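Local coordinates for protein spore cortex-lytic enzyme (Bacillus cereus ATCC 14579, PDB 6TCI) that probably acts as an N-acetylmuramyl-L-alanine amidase that hydrolyses the spore cortex during germination, here represented by its N-terminal putative peptidoglycan-binding domain, at residues Arg9-Gly13 / Glu14-Glu18. Numbering follows the deposited sequence.
Sequences RGASG and EDVIE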
# COMPACT_ATOMS: atom_id res chain seq x y z
N ARG A 9 -7.10 0.36 6.43
CA ARG A 9 -6.82 0.76 7.80
C ARG A 9 -7.34 -0.27 8.80
O ARG A 9 -8.47 -0.75 8.68
CB ARG A 9 -7.48 2.11 8.03
CG ARG A 9 -7.64 2.52 9.45
CD ARG A 9 -8.54 3.71 9.49
NE ARG A 9 -8.44 4.37 10.77
CZ ARG A 9 -8.94 5.57 11.00
NH1 ARG A 9 -9.57 6.20 10.01
NH2 ARG A 9 -8.82 6.13 12.19
N GLY A 10 -6.50 -0.61 9.78
CA GLY A 10 -6.83 -1.59 10.79
C GLY A 10 -6.33 -2.98 10.48
O GLY A 10 -6.26 -3.82 11.40
N ALA A 11 -5.99 -3.26 9.23
CA ALA A 11 -5.48 -4.56 8.87
C ALA A 11 -4.08 -4.76 9.46
O ALA A 11 -3.35 -3.81 9.74
CB ALA A 11 -5.38 -4.70 7.36
N SER A 12 -3.72 -6.03 9.61
CA SER A 12 -2.38 -6.39 10.03
C SER A 12 -2.00 -7.70 9.37
O SER A 12 -2.85 -8.47 8.92
CB SER A 12 -2.26 -6.47 11.55
OG SER A 12 -3.09 -7.50 12.06
N GLY A 13 -0.70 -7.94 9.29
CA GLY A 13 -0.20 -9.20 8.80
C GLY A 13 0.48 -9.08 7.45
O GLY A 13 0.91 -8.01 7.03
N GLU A 14 0.53 -10.23 6.76
CA GLU A 14 1.44 -10.37 5.62
C GLU A 14 1.12 -9.40 4.49
O GLU A 14 2.05 -8.86 3.87
CB GLU A 14 1.44 -11.82 5.13
CG GLU A 14 2.06 -12.78 6.14
CD GLU A 14 3.18 -13.60 5.55
OE1 GLU A 14 2.90 -14.67 4.97
OE2 GLU A 14 4.35 -13.18 5.68
N ASP A 15 -0.16 -9.18 4.17
CA ASP A 15 -0.50 -8.24 3.10
C ASP A 15 -0.02 -6.84 3.45
O ASP A 15 0.44 -6.10 2.57
CB ASP A 15 -2.01 -8.19 2.87
CG ASP A 15 -2.51 -9.25 1.91
OD1 ASP A 15 -1.70 -9.92 1.24
OD2 ASP A 15 -3.75 -9.40 1.82
N VAL A 16 -0.13 -6.45 4.72
CA VAL A 16 0.30 -5.12 5.13
C VAL A 16 1.82 -4.99 5.08
O VAL A 16 2.35 -3.94 4.68
CB VAL A 16 -0.27 -4.77 6.51
CG1 VAL A 16 0.17 -3.37 6.93
CG2 VAL A 16 -1.78 -4.87 6.50
N ILE A 17 2.54 -6.02 5.51
CA ILE A 17 4.00 -6.02 5.39
C ILE A 17 4.42 -5.81 3.95
O ILE A 17 5.29 -4.97 3.65
CB ILE A 17 4.60 -7.31 5.97
CG1 ILE A 17 4.33 -7.41 7.47
CG2 ILE A 17 6.10 -7.35 5.72
CD1 ILE A 17 4.60 -8.78 8.04
N GLU A 18 3.83 -6.57 3.02
CA GLU A 18 4.21 -6.40 1.61
C GLU A 18 3.80 -5.02 1.09
O GLU A 18 4.56 -4.39 0.34
CB GLU A 18 3.61 -7.50 0.74
CG GLU A 18 3.92 -7.30 -0.73
CD GLU A 18 3.58 -8.50 -1.58
OE1 GLU A 18 3.36 -9.60 -1.02
OE2 GLU A 18 3.53 -8.34 -2.82
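A11 and V16 make the apolar contact where the loop 9-13 runs into helix 14-25. The methyl CB of A11 lies 3.7 Å from V16 CG2. One branch of V16 does this work: CG1 is anti to the backbone N (chi1 -180°), which leaves CG2 beside that N, on the side of the loop. The same methyl lies 3.8 Å from S12 N, so it packs on the backbone as well as on A11. V16 is buried, whereas the side chain of S12 points away from the helix.

G13 is the N-cap residue. Its carbonyl takes the first-turn bond from I17: I17 N to G13 O is 3.0 Å, nearly straight at the hydrogen (165°). I17 leans on the same carbonyl from its side chain. Its CG1 sits beside the backbone N (chi1 -64°) and comes within 3.5 Å of G13 O. The backbone of G13 has a positive phi, in a region open mainly to glycine.

D15 turns to the N-terminal loop, where its OD2 is hydrogen-bonded to S3 OG. Backbone hydrogen bonds join G10 and A11 with F37, and G13 with G35, and tie the loop to the chain ahead of helix 39-51. The arrangement is a glycine N-cap with a loop-to-helix hydrophobic contact, at the start of the first helix of the three-helix putative peptidoglycan-binding domain.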